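Local atomic coordinates of amino acid ABC superfamily ATP binding cassette transporter, binding protein (Streptococcus pneumoniae, PDB entry 4H5G), a protein that binds L-arginine and probably hands it to the membrane permease of an amino acid ABC transporter. Residues N65-L70 / E90-S95; G39-M44 / I96-N101; S104-K109 / L176-K181; F25-L30 / E233-L238; S136-Q141 / A145-L150. All coordinates share one frame; numbering follows the deposited sequence.

Contact 1: residues N65-L70 / E90-S95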
# COMPACT_ATOMS: atom_id res chain seq x y z
N ASN A 65 -10.86 1.64 -5.11
CA ASN A 65 -11.29 2.83 -5.87
C ASN A 65 -10.20 3.88 -6.05
O ASN A 65 -10.44 4.92 -6.66
CB ASN A 65 -12.54 3.46 -5.24
CG ASN A 65 -13.62 3.76 -6.27
OD1 ASN A 65 -13.45 3.47 -7.46
ND2 ASN A 65 -14.73 4.32 -5.82
N VAL A 66 -9.00 3.60 -5.53
CA VAL A 66 -7.91 4.57 -5.60
C VAL A 66 -7.49 4.86 -7.05
O VAL A 66 -7.44 6.02 -7.47
CB VAL A 66 -6.70 4.12 -4.74
CG1 VAL A 66 -5.44 4.89 -5.11
CG2 VAL A 66 -7.00 4.28 -3.24
N LEU A 67 -7.21 3.81 -7.82
CA LEU A 67 -6.81 4.04 -9.21
C LEU A 67 -7.94 4.63 -10.06
O LEU A 67 -7.71 5.49 -10.92
CB LEU A 67 -6.26 2.74 -9.82
CG LEU A 67 -4.90 2.36 -9.22
CD1 LEU A 67 -4.49 0.97 -9.73
CD2 LEU A 67 -3.83 3.39 -9.58
N THR A 68 -9.17 4.20 -9.83
CA THR A 68 -10.31 4.75 -10.57
C THR A 68 -10.48 6.25 -10.30
O THR A 68 -10.78 7.02 -11.20
CB THR A 68 -11.62 3.99 -10.23
OG1 THR A 68 -11.50 2.63 -10.66
CG2 THR A 68 -12.83 4.63 -10.90
N SER A 69 -10.28 6.65 -9.05
CA SER A 69 -10.41 8.07 -8.71
C SER A 69 -9.33 8.91 -9.38
O SER A 69 -9.58 10.04 -9.79
CB SER A 69 -10.40 8.29 -7.19
OG SER A 69 -9.13 8.01 -6.64
N LEU A 70 -8.13 8.35 -9.51
CA LEU A 70 -7.06 9.03 -10.25
C LEU A 70 -7.45 9.13 -11.70
O LEU A 70 -7.38 10.19 -12.31
CB LEU A 70 -5.74 8.25 -10.11
CG LEU A 70 -4.58 8.68 -11.02
CD1 LEU A 70 -4.05 10.10 -10.68
CD2 LEU A 70 -3.42 7.66 -10.92
N GLU A 90 -0.71 -0.36 -18.45
CA GLU A 90 -1.48 -0.16 -19.67
C GLU A 90 -2.40 1.06 -19.55
O GLU A 90 -2.76 1.68 -20.55
CB GLU A 90 -2.32 -1.40 -19.99
CG GLU A 90 -1.49 -2.62 -20.31
CD GLU A 90 -2.33 -3.87 -20.50
OE1 GLU A 90 -3.49 -3.76 -20.93
OE2 GLU A 90 -1.81 -4.97 -20.22
N VAL A 91 -2.78 1.39 -18.32
CA VAL A 91 -3.77 2.43 -18.06
C VAL A 91 -3.16 3.68 -17.44
O VAL A 91 -3.58 4.80 -17.75
CB VAL A 91 -4.88 1.90 -17.11
CG1 VAL A 91 -5.93 2.99 -16.82
CG2 VAL A 91 -5.53 0.66 -17.68
N PHE A 92 -2.16 3.49 -16.58
CA PHE A 92 -1.51 4.60 -15.88
C PHE A 92 -0.02 4.67 -16.19
O PHE A 92 0.57 3.70 -16.65
CB PHE A 92 -1.66 4.41 -14.36
CG PHE A 92 -3.08 4.29 -13.93
CD1 PHE A 92 -3.84 5.43 -13.74
CD2 PHE A 92 -3.67 3.06 -13.75
CE1 PHE A 92 -5.16 5.34 -13.36
CE2 PHE A 92 -5.00 2.96 -13.37
CZ PHE A 92 -5.74 4.11 -13.18
N ASP A 93 0.57 5.84 -15.96
CA ASP A 93 2.02 5.91 -15.91
C ASP A 93 2.44 5.80 -14.47
O ASP A 93 1.65 6.07 -13.57
CB ASP A 93 2.53 7.21 -16.50
CG ASP A 93 2.58 7.18 -18.02
OD1 ASP A 93 2.52 6.09 -18.62
OD2 ASP A 93 2.71 8.26 -18.61
N PHE A 94 3.67 5.37 -14.24
CA PHE A 94 4.15 5.27 -12.87
C PHE A 94 5.47 5.99 -12.74
O PHE A 94 6.25 6.08 -13.70
CB PHE A 94 4.34 3.80 -12.45
CG PHE A 94 3.06 3.09 -12.12
CD1 PHE A 94 2.36 2.40 -13.09
CD2 PHE A 94 2.56 3.10 -10.82
CE1 PHE A 94 1.18 1.74 -12.79
CE2 PHE A 94 1.38 2.44 -10.51
CZ PHE A 94 0.69 1.75 -11.49
N SER A 95 5.70 6.48 -11.53
CA SER A 95 6.99 7.04 -11.15
C SER A 95 7.97 5.89 -11.13
O SER A 95 7.58 4.72 -11.19
CB SER A 95 6.90 7.65 -9.75
OG SER A 95 6.83 6.63 -8.78
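The ring of Phe92 is covered on both faces. Leu67 lays its CD2 methyl over one face, displaced toward the rim, and Val91 CG1, from the residue just before the phenylalanine, lies over the opposite face, also off centre. Leu70 CD2 comes in obliquely beside CD1 of the ring. In this periplasmic binding protein type II fold the contact joins the short helix 66-71 to strand 92-94, which pairs antiparallel with strand 203-205.

The contact from Leu67 is a CH-pi interaction: CD2 stands 4.1 Å from the centroid of the Phe92 ring and 14° off its normal. Leu67 keeps to the CE2 side of the ring and also brings its CB to 3.7 Å from Phe92 CZ. Leu70, three residues along the helix, meets the CD1 and CE1 side of the ring. Its CG lies opposite the backbone N (chi1 169°), which carries CD2 past the phenylalanine in the reverse direction, to 3.6 Å from Phe92 CD1. Leu67 thus covers a face while Leu70 meets the ring obliquely, and no hydrogen bond crosses between the segments. Ala203 of the neighbouring strand packs on both leucines, while Arg88 of helix 86-89 touches Leu67.

Within the helix, Val66 O takes two donors on the same face of its carbonyl plane, Leu70 N and, in the modelled conformer, the hydroxyl of Ser69, whose OG is 2.7 Å away. The side chain of Leu67 is about 7 Å from the bound arginine. At the far end of the ring, Phe92 CZ sits 3.3 Å from the backbone oxygen Leu67 O.

Contact 2: residues G39-M44 / I96-N101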
# COMPACT_ATOMS: atom_id res chain seq x y z
N GLY A 39 1.99 8.15 7.70
CA GLY A 39 2.67 6.99 7.14
C GLY A 39 3.74 7.39 6.16
O GLY A 39 3.86 8.57 5.78
N ALA A 40 4.54 6.42 5.72
CA ALA A 40 5.67 6.74 4.85
C ALA A 40 5.22 7.31 3.51
O ALA A 40 5.87 8.20 2.96
CB ALA A 40 6.57 5.51 4.66
N ASP A 41 4.11 6.81 2.98
CA ASP A 41 3.57 7.33 1.71
C ASP A 41 3.12 8.78 1.86
O ASP A 41 3.20 9.57 0.90
CB ASP A 41 2.37 6.50 1.24
CG ASP A 41 2.77 5.29 0.40
OD1 ASP A 41 3.95 5.14 0.04
OD2 ASP A 41 1.86 4.50 0.06
N ILE A 42 2.62 9.12 3.04
CA ILE A 42 2.16 10.48 3.31
C ILE A 42 3.36 11.42 3.43
O ILE A 42 3.33 12.53 2.91
CB ILE A 42 1.30 10.55 4.58
CG1 ILE A 42 0.18 9.50 4.54
CG2 ILE A 42 0.74 11.96 4.79
CD1 ILE A 42 -0.64 9.49 3.25
N ASP A 43 4.42 10.96 4.08
CA ASP A 43 5.63 11.78 4.19
C ASP A 43 6.21 12.01 2.80
O ASP A 43 6.69 13.10 2.49
CB ASP A 43 6.69 11.09 5.07
CG ASP A 43 6.28 11.02 6.54
OD1 ASP A 43 5.39 11.77 6.98
OD2 ASP A 43 6.89 10.21 7.27
N MET A 44 6.16 10.99 1.96
CA MET A 44 6.66 11.13 0.59
C MET A 44 5.76 12.08 -0.20
O MET A 44 6.25 12.95 -0.92
CB MET A 44 6.72 9.78 -0.12
CG MET A 44 7.16 9.88 -1.58
SD MET A 44 7.28 8.27 -2.37
CE MET A 44 5.57 7.73 -2.20
N ILE A 96 9.26 6.21 -11.03
CA ILE A 96 10.25 5.20 -10.67
C ILE A 96 9.83 4.57 -9.33
O ILE A 96 9.12 5.19 -8.55
CB ILE A 96 11.67 5.81 -10.57
CG1 ILE A 96 11.72 6.87 -9.47
CG2 ILE A 96 12.10 6.36 -11.95
CD1 ILE A 96 13.12 7.51 -9.29
N PRO A 97 10.26 3.33 -9.06
CA PRO A 97 9.86 2.72 -7.78
C PRO A 97 10.38 3.55 -6.60
O PRO A 97 11.49 4.08 -6.70
CB PRO A 97 10.62 1.39 -7.78
CG PRO A 97 10.94 1.11 -9.18
CD PRO A 97 11.04 2.41 -9.91
N TYR A 98 9.61 3.67 -5.53
CA TYR A 98 10.13 4.28 -4.31
C TYR A 98 10.46 3.27 -3.23
O TYR A 98 11.25 3.55 -2.32
CB TYR A 98 9.17 5.36 -3.77
CG TYR A 98 7.78 4.91 -3.41
CD1 TYR A 98 7.52 4.34 -2.17
CD2 TYR A 98 6.71 5.08 -4.30
CE1 TYR A 98 6.24 3.95 -1.81
CE2 TYR A 98 5.41 4.69 -3.94
CZ TYR A 98 5.19 4.13 -2.70
OH TYR A 98 3.91 3.74 -2.32
N TYR A 99 9.86 2.08 -3.31
CA TYR A 99 10.16 1.01 -2.36
C TYR A 99 9.75 -0.35 -2.93
O TYR A 99 8.70 -0.47 -3.55
CB TYR A 99 9.42 1.23 -1.03
CG TYR A 99 10.05 0.49 0.14
CD1 TYR A 99 11.29 0.86 0.62
CD2 TYR A 99 9.40 -0.57 0.76
CE1 TYR A 99 11.88 0.20 1.69
CE2 TYR A 99 9.99 -1.23 1.83
CZ TYR A 99 11.23 -0.84 2.29
OH TYR A 99 11.82 -1.49 3.36
N GLU A 100 10.59 -1.35 -2.69
CA GLU A 100 10.31 -2.70 -3.15
C GLU A 100 10.31 -3.64 -1.95
O GLU A 100 11.23 -3.62 -1.13
CB GLU A 100 11.35 -3.15 -4.18
CG GLU A 100 11.19 -4.60 -4.60
CD GLU A 100 12.13 -4.98 -5.73
OE1 GLU A 100 12.76 -4.08 -6.31
OE2 GLU A 100 12.23 -6.18 -6.03
N ASN A 101 9.27 -4.46 -1.84
CA ASN A 101 9.17 -5.40 -0.73
C ASN A 101 8.52 -6.72 -1.14
O ASN A 101 8.02 -6.85 -2.27
CB ASN A 101 8.41 -4.76 0.44
CG ASN A 101 7.05 -4.27 0.04
OD1 ASN A 101 6.84 -3.06 -0.14
ND2 ASN A 101 6.11 -5.19 -0.11
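Tyr98 meets helix 40-52 in two ways: its hydroxyl reaches Asp41, and one face of its ring receives Met44.

The polar link is at most a weak hydrogen bond, not settled because another acceptor is near the same proton: Tyr98 OH lies 2.7 Å from Asp41 OD1. The carboxylate plane is turned 79° from the ring plane, so the acid stands nearly upright to the tyrosine. Asp41 OD1 is also bonded to Tyr228 OH and OD2 to Gly81 N, so both oxygens of this buried carboxylate have partners outside the two segments. Its side chain is about 6 Å from the bound arginine.

The remaining contact is a classic Met-aromatic one. Met44 CE sits over the middle of the Tyr98 ring, 3.5 Å from its centroid and only 9° off the normal. The methionine chain is extended as far as SD and then bends (chi3 61°), which folds the methyl over the ring. Its sulfur follows nearer the CB end of the tyrosine, with SD 3.6 Å from Tyr98 CG. Ile219 of helix 209-225 also packs on Tyr98.

Segment 96-101, leading from strand 92-94 to strand 103-108, is consistent with one of the crossover connections between the lobes of a type II binding protein.

Contact 3: residues S104-K109 / L176-K181. Unlike the reference sequence in segment 104-109: His108 (reference Arg).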
# COMPACT_ATOMS: atom_id res chain seq x y z
N SER A 104 3.54 -11.36 2.02
CA SER A 104 3.52 -12.33 3.11
C SER A 104 2.12 -12.67 3.56
O SER A 104 1.15 -11.99 3.20
CB SER A 104 4.27 -11.76 4.32
OG SER A 104 5.57 -11.36 3.98
N PHE A 105 2.01 -13.70 4.39
CA PHE A 105 0.75 -14.02 5.03
C PHE A 105 0.85 -13.68 6.51
O PHE A 105 1.84 -14.03 7.17
CB PHE A 105 0.44 -15.52 4.90
CG PHE A 105 0.09 -15.95 3.51
CD1 PHE A 105 -1.20 -15.84 3.04
CD2 PHE A 105 1.05 -16.50 2.67
CE1 PHE A 105 -1.52 -16.25 1.76
CE2 PHE A 105 0.73 -16.90 1.39
CZ PHE A 105 -0.55 -16.78 0.94
N LEU A 106 -0.16 -13.00 7.03
CA LEU A 106 -0.29 -12.78 8.47
C LEU A 106 -1.16 -13.91 9.02
O LEU A 106 -2.23 -14.20 8.47
CB LEU A 106 -0.96 -11.42 8.72
CG LEU A 106 -1.08 -10.99 10.19
CD1 LEU A 106 0.29 -10.64 10.78
CD2 LEU A 106 -2.04 -9.78 10.31
N VAL A 107 -0.69 -14.56 10.09
CA VAL A 107 -1.40 -15.67 10.71
C VAL A 107 -1.37 -15.53 12.24
O VAL A 107 -0.73 -14.64 12.78
CB VAL A 107 -0.78 -17.05 10.34
CG1 VAL A 107 -0.91 -17.33 8.84
CG2 VAL A 107 0.71 -17.12 10.80
N HIS A 108 -2.07 -16.42 12.92
CA HIS A 108 -1.96 -16.51 14.38
C HIS A 108 -0.58 -17.06 14.72
O HIS A 108 -0.07 -17.95 14.04
CB HIS A 108 -3.04 -17.42 14.95
CG HIS A 108 -4.41 -16.82 14.93
ND1 HIS A 108 -4.86 -15.98 15.93
CD2 HIS A 108 -5.41 -16.91 14.03
CE1 HIS A 108 -6.10 -15.60 15.65
NE2 HIS A 108 -6.45 -16.15 14.50
N LYS A 109 0.02 -16.54 15.79
CA LYS A 109 1.31 -17.03 16.26
C LYS A 109 1.30 -18.53 16.48
O LYS A 109 2.27 -19.22 16.18
CB LYS A 109 1.70 -16.29 17.56
CG LYS A 109 3.16 -16.42 17.96
CD LYS A 109 3.52 -15.41 19.05
CE LYS A 109 3.48 -13.98 18.51
NZ LYS A 109 3.51 -12.96 19.60
N LEU A 176 4.39 -7.30 9.01
CA LEU A 176 5.37 -7.11 10.09
C LEU A 176 4.84 -6.14 11.13
O LEU A 176 5.03 -6.33 12.34
CB LEU A 176 6.69 -6.60 9.52
CG LEU A 176 7.54 -7.61 8.77
CD1 LEU A 176 8.71 -6.90 8.08
CD2 LEU A 176 8.05 -8.70 9.71
N SER A 177 4.18 -5.09 10.67
CA SER A 177 3.63 -4.08 11.57
C SER A 177 2.50 -4.65 12.43
O SER A 177 2.48 -4.45 13.64
CB SER A 177 3.13 -2.86 10.78
OG SER A 177 2.55 -1.91 11.64
N TYR A 178 1.57 -5.38 11.80
CA TYR A 178 0.50 -6.03 12.57
C TYR A 178 1.09 -6.96 13.61
O TYR A 178 0.63 -6.99 14.76
CB TYR A 178 -0.42 -6.83 11.65
CG TYR A 178 -1.49 -5.99 10.97
CD1 TYR A 178 -2.44 -5.30 11.72
CD2 TYR A 178 -1.57 -5.92 9.59
CE1 TYR A 178 -3.43 -4.54 11.10
CE2 TYR A 178 -2.55 -5.16 8.96
CZ TYR A 178 -3.48 -4.48 9.73
OH TYR A 178 -4.45 -3.74 9.10
N ALA A 179 2.10 -7.71 13.21
CA ALA A 179 2.74 -8.67 14.12
C ALA A 179 3.45 -7.96 15.27
O ALA A 179 3.45 -8.43 16.41
CB ALA A 179 3.69 -9.58 13.37
N ALA A 180 4.06 -6.82 14.96
CA ALA A 180 4.83 -6.07 15.96
C ALA A 180 3.94 -5.36 16.97
O ALA A 180 4.38 -5.08 18.09
CB ALA A 180 5.76 -5.08 15.26
N LYS A 181 2.71 -5.07 16.59
CA LYS A 181 1.81 -4.28 17.42
C LYS A 181 0.70 -5.10 18.07
O LYS A 181 -0.04 -4.59 18.90
CB LYS A 181 1.20 -3.12 16.62
CG LYS A 181 2.23 -2.12 16.10
CD LYS A 181 1.56 -0.96 15.37
CE LYS A 181 2.57 -0.11 14.61
NZ LYS A 181 1.91 0.96 13.78
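Leu106 and Tyr178 meet where a sheet strand carries a covering helix, in the lobe of this type II periplasmic binding protein fold built on a five-stranded mixed sheet. Strand 103-108 lies in that sheet between strands 167-171 and 185-187, running antiparallel to both, and helix 172-181 packs against its face.

Conformation decides which atoms touch. Leu106 points its CG away from the backbone N (chi1 -176°), extending both methyls toward the helix like a fork. CD2 is the closer prong, 3.6 Å from Tyr178 CB, while CD1 stands 4.0 Å from the same Tyr178 carbon. The tyrosine starts toward the strand, but with CG opposite its own carbonyl carbon (chi1 -83°) the ring swings off and its hydroxyl end leads away. Leu106 therefore meets the root of the aromatic side chain, its CD2 lying 3.9 Å from Tyr178 CG and oblique to the ring. The two side chains run at about a right angle to each other.

Beyond the pair, Val157 and Met170 touch both Leu106 and Tyr178, tying helix 153-162 and strand 167-171 into the same apolar layer. No hydrogen bond joins the two segments. One helix position further on, Ala179 offers a small surface to the second prong: Leu106 CD1 is 4.2 Å from Ala179 N and 4.4 Å from Ala179 CB.

Contact 4: residues F25-L30 / E233-L238. With ACT (acetate ion), chain F.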
# COMPACT_ATOMS: atom_id res chain seq x y z
N PHE A 25 2.60 2.19 5.48
CA PHE A 25 2.52 3.02 4.28
C PHE A 25 1.57 4.21 4.47
O PHE A 25 1.93 5.36 4.24
CB PHE A 25 2.06 2.19 3.08
CG PHE A 25 3.08 1.18 2.62
CD1 PHE A 25 4.16 1.57 1.84
CD2 PHE A 25 2.95 -0.16 2.95
CE1 PHE A 25 5.09 0.64 1.42
CE2 PHE A 25 3.87 -1.09 2.52
CZ PHE A 25 4.95 -0.69 1.75
N GLU A 26 0.34 3.90 4.87
CA GLU A 26 -0.63 4.94 5.23
C GLU A 26 -1.65 4.36 6.21
O GLU A 26 -2.11 3.22 6.05
CB GLU A 26 -1.35 5.51 4.01
CG GLU A 26 -1.94 4.46 3.07
CD GLU A 26 -0.95 4.07 1.99
OE1 GLU A 26 -0.14 4.94 1.59
OE2 GLU A 26 -0.98 2.90 1.54
N PHE A 27 -2.01 5.16 7.21
CA PHE A 27 -2.94 4.73 8.24
C PHE A 27 -3.41 5.91 9.05
O PHE A 27 -2.95 7.03 8.84
CB PHE A 27 -2.31 3.65 9.16
CG PHE A 27 -1.04 4.08 9.86
CD1 PHE A 27 0.15 4.17 9.17
CD2 PHE A 27 -1.03 4.33 11.23
CE1 PHE A 27 1.33 4.53 9.82
CE2 PHE A 27 0.14 4.69 11.89
CZ PHE A 27 1.32 4.79 11.18
N GLN A 28 -4.33 5.66 9.98
CA GLN A 28 -4.86 6.72 10.82
C GLN A 28 -4.19 6.71 12.17
O GLN A 28 -4.04 5.66 12.78
CB GLN A 28 -6.37 6.53 11.02
CG GLN A 28 -7.11 6.34 9.72
CD GLN A 28 -7.97 7.52 9.37
OE1 GLN A 28 -7.50 8.66 9.35
NE2 GLN A 28 -9.24 7.26 9.11
N SER A 29 -3.82 7.90 12.64
CA SER A 29 -3.19 8.02 13.95
C SER A 29 -3.64 9.30 14.64
O SER A 29 -3.91 10.31 14.00
CB SER A 29 -1.66 8.01 13.80
OG SER A 29 -1.03 7.89 15.06
N LEU A 30 -3.73 9.23 15.97
CA LEU A 30 -4.08 10.37 16.80
C LEU A 30 -2.88 11.30 16.90
O LEU A 30 -1.93 11.03 17.64
CB LEU A 30 -4.47 9.88 18.20
CG LEU A 30 -5.90 10.00 18.74
CD1 LEU A 30 -5.95 11.01 19.89
CD2 LEU A 30 -6.90 10.36 17.66
N GLU A 233 10.42 3.42 9.13
CA GLU A 233 10.79 3.11 10.50
C GLU A 233 10.14 4.06 11.50
O GLU A 233 9.75 3.66 12.60
CB GLU A 233 12.32 3.06 10.65
CG GLU A 233 12.93 2.00 9.76
CD GLU A 233 14.44 1.93 9.85
OE1 GLU A 233 15.03 2.70 10.63
OE2 GLU A 233 15.02 1.10 9.12
N LYS A 234 10.01 5.32 11.13
CA LYS A 234 9.35 6.30 12.00
C LYS A 234 7.88 5.99 12.15
O LYS A 234 7.30 6.11 13.23
CB LYS A 234 9.47 7.70 11.41
CG LYS A 234 10.88 8.19 11.23
CD LYS A 234 11.39 8.92 12.45
CE LYS A 234 12.62 9.72 12.08
NZ LYS A 234 12.30 10.73 11.04
N ALA A 235 7.26 5.61 11.03
CA ALA A 235 5.83 5.28 11.03
C ALA A 235 5.54 4.13 11.98
O ALA A 235 4.50 4.09 12.64
CB ALA A 235 5.37 4.94 9.60
N ALA A 236 6.49 3.20 12.07
CA ALA A 236 6.35 2.03 12.93
C ALA A 236 6.22 2.36 14.41
O ALA A 236 5.74 1.53 15.19
CB ALA A 236 7.49 1.05 12.69
N SER A 237 6.63 3.56 14.81
CA SER A 237 6.58 3.95 16.21
C SER A 237 5.30 4.69 16.57
O SER A 237 5.10 5.09 17.71
CB SER A 237 7.80 4.80 16.58
OG SER A 237 7.63 6.15 16.21
N LEU A 238 4.42 4.88 15.58
CA LEU A 238 3.13 5.52 15.81
C LEU A 238 2.04 4.50 16.14
O LEU A 238 2.07 3.37 15.66
CB LEU A 238 2.70 6.32 14.58
CG LEU A 238 3.64 7.42 14.10
CD1 LEU A 238 2.95 8.24 13.00
CD2 LEU A 238 4.09 8.31 15.26
C ACT F . 14.44 11.22 8.22
O ACT F . 13.24 10.97 8.45
OXT ACT F . 15.28 10.62 8.92
CH3 ACT F . 14.85 12.18 7.14
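Strand 27-31 passes the C-terminal end of helix 227-235 where Ser29 and Leu238 come closest, their CA atoms 7.0 Å apart. The helical chain leaves through a type I beta turn from Ala235 to Leu238, closed by Leu238 N to Ala235 O. Nearby in segment 25-30, Phe25 and Glu26 both face Tyr22 in a classic beta bulge, close to the ligand site of the type II binding-protein fold: Glu26 OE2 binds NH1 of the arginine ligand.

The turn packs on Phe27. Leu238 CB lies at the edge of the Phe27 ring, in its plane, 4.0 Å from CZ. Ala235 contributes its methyl, with CB 4.1 Å from Phe27 CE1, and its carbonyl, with O 3.6 Å from Phe27 CZ. A chi1 of 58° sets the phenylalanine CG between backbone N and carbonyl carbon, directing the ring into the bend. Ser29 OG also lies against Leu238 CB, at 4.1 Å, while its hydroxyl is hydrogen-bonded to Thr239 O.

On the outer side, Lys234 NZ in the modelled conformer bonds an acetate, probably from the crystallisation liquor. The backbone oxygen of the same residue takes two donors: Lys234 O accepts Ser237 N and Ser237 OG, the hydroxyl 3.0 Å away in the carbonyl plane.

Contact 5: residues S136-Q141 / A145-L150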
# COMPACT_ATOMS: atom_id res chain seq x y z
N SER A 136 -4.77 -11.21 -6.31
CA SER A 136 -4.56 -11.87 -7.60
C SER A 136 -3.66 -13.08 -7.46
O SER A 136 -3.90 -14.12 -8.09
CB SER A 136 -3.95 -10.89 -8.61
OG SER A 136 -4.84 -9.84 -8.92
N MET A 137 -2.63 -12.95 -6.65
CA MET A 137 -1.66 -14.02 -6.44
C MET A 137 -2.31 -15.25 -5.84
O MET A 137 -2.03 -16.38 -6.24
CB MET A 137 -0.52 -13.52 -5.54
CG MET A 137 0.37 -12.50 -6.22
SD MET A 137 1.55 -11.80 -5.06
CE MET A 137 2.62 -13.22 -4.79
N VAL A 138 -3.20 -15.04 -4.88
CA VAL A 138 -3.91 -16.18 -4.29
C VAL A 138 -4.81 -16.86 -5.32
O VAL A 138 -4.82 -18.09 -5.43
CB VAL A 138 -4.72 -15.76 -3.05
CG1 VAL A 138 -5.56 -16.95 -2.56
CG2 VAL A 138 -3.80 -15.28 -1.93
N LYS A 139 -5.56 -16.06 -6.08
CA LYS A 139 -6.44 -16.60 -7.12
C LYS A 139 -5.68 -17.42 -8.14
O LYS A 139 -6.17 -18.45 -8.62
CB LYS A 139 -7.21 -15.49 -7.84
CG LYS A 139 -8.28 -14.81 -7.00
CD LYS A 139 -9.10 -13.83 -7.85
CE LYS A 139 -10.14 -13.09 -7.02
NZ LYS A 139 -10.86 -12.07 -7.84
N GLU A 140 -4.48 -16.96 -8.48
CA GLU A 140 -3.66 -17.63 -9.50
C GLU A 140 -2.90 -18.84 -8.99
O GLU A 140 -2.85 -19.87 -9.65
CB GLU A 140 -2.62 -16.66 -10.07
CG GLU A 140 -3.15 -15.55 -10.93
CD GLU A 140 -2.02 -14.88 -11.69
OE1 GLU A 140 -1.23 -15.61 -12.33
OE2 GLU A 140 -1.90 -13.64 -11.63
N GLN A 141 -2.29 -18.70 -7.82
CA GLN A 141 -1.36 -19.72 -7.33
C GLN A 141 -2.02 -20.69 -6.36
O GLN A 141 -1.54 -21.79 -6.16
CB GLN A 141 -0.12 -19.06 -6.71
CG GLN A 141 0.62 -18.12 -7.65
CD GLN A 141 1.93 -17.62 -7.08
OE1 GLN A 141 2.65 -18.36 -6.40
NE2 GLN A 141 2.24 -16.35 -7.33
N ALA A 145 -8.05 -22.79 -2.80
CA ALA A 145 -8.26 -22.26 -1.46
C ALA A 145 -9.55 -21.44 -1.40
O ALA A 145 -9.94 -20.81 -2.39
CB ALA A 145 -7.06 -21.43 -1.01
N GLN A 146 -10.20 -21.48 -0.25
CA GLN A 146 -11.34 -20.61 0.03
C GLN A 146 -10.83 -19.20 0.24
O GLN A 146 -10.29 -18.87 1.30
CB GLN A 146 -12.05 -21.06 1.31
CG GLN A 146 -12.61 -22.46 1.26
CD GLN A 146 -13.62 -22.64 0.14
OE1 GLN A 146 -14.41 -21.74 -0.15
NE2 GLN A 146 -13.59 -23.81 -0.49
N LEU A 147 -11.00 -18.35 -0.77
CA LEU A 147 -10.51 -16.98 -0.68
C LEU A 147 -11.66 -16.03 -0.39
O LEU A 147 -12.66 -16.02 -1.12
CB LEU A 147 -9.83 -16.56 -1.99
CG LEU A 147 -9.43 -15.09 -2.08
CD1 LEU A 147 -8.43 -14.70 -1.00
CD2 LEU A 147 -8.86 -14.77 -3.48
N THR A 148 -11.53 -15.25 0.67
CA THR A 148 -12.49 -14.19 0.96
C THR A 148 -11.84 -12.86 0.58
O THR A 148 -10.82 -12.49 1.14
CB THR A 148 -12.85 -14.16 2.46
OG1 THR A 148 -13.45 -15.41 2.84
CG2 THR A 148 -13.81 -13.01 2.77
N SER A 149 -12.43 -12.15 -0.38
CA SER A 149 -11.88 -10.85 -0.76
C SER A 149 -12.60 -9.77 0.02
O SER A 149 -13.83 -9.73 0.03
CB SER A 149 -12.04 -10.61 -2.27
OG SER A 149 -11.28 -11.52 -3.03
N LEU A 150 -11.85 -8.90 0.69
CA LEU A 150 -12.45 -7.86 1.52
C LEU A 150 -12.00 -6.50 1.06
O LEU A 150 -10.86 -6.33 0.64
CB LEU A 150 -12.07 -8.10 2.98
CG LEU A 150 -12.67 -9.41 3.48
CD1 LEU A 150 -11.95 -9.90 4.72
CD2 LEU A 150 -14.15 -9.24 3.77
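Leu147 points from its strand into the angle between Val138 and Lys139 and meets them differently. It passes Val138 at a slant, methyl against methyl, with Val138 CG1 4.0 Å from Leu147 CD1 and 4.1 Å from CD2 of the same leucine. Lys139 instead lies across the leucine at about a right angle, and its CG is 3.6 Å from Leu147 CD2.

The torsions explain the difference. Val138 aims CG1 away from its backbone N (chi1 174°), toward the leucine methyls. The lysine, extended beyond CG, carries its methylenes over the leucine, CE still 4.1 Å from Leu147 CD2, and continues toward Ser149, where Lys139 CE and Ser149 OG are 4.4 Å apart. Helix and strand run nearly antiparallel here, at 159° with 9.7 Å between the axes of the segments, as expected of the second half of the beta-alpha-beta unit formed by strand 125-129, helix 133-141 and strand 146-150. On the inner side Val138 also packs on Ile126 and His169.

Polar ends are served by Glu135, whose OE1 is hydrogen-bonded to Ser149 OG and forms a long, weak ion pair with Lys139 NZ. Between the segments no hydrogen bond forms. Cohesion here comes from apolar packing in which the aliphatic stem of an exposed lysine covers the leucine, while its charged end can stay at the surface.

How the contacts relate
Contacts 1, 2 and 4 are largely buried; contacts 3 and 5 are only partly so and both reach the five-stranded sheet, where leucine, valine or alanine methyls, the root of a tyrosine and, in contact 5, the methylenes of a lysine do the packing. Aromatic rings carry the buried three, covered on a face by methyls in contacts 1 and 2 and met at the edge in contact 4. Contact 2 alone has a possible hydrogen bond between its segments, weak and not settled. It also touches contact 4: Asp41 OD2 and Glu26 OE1 are 2.6 Å apart, which may favour a proton on one of them. Contact 3 reaches contact 4 through Lys181 NZ, probably bonded to Leu238 O. Contact 1 adjoins contact 2 in sequence.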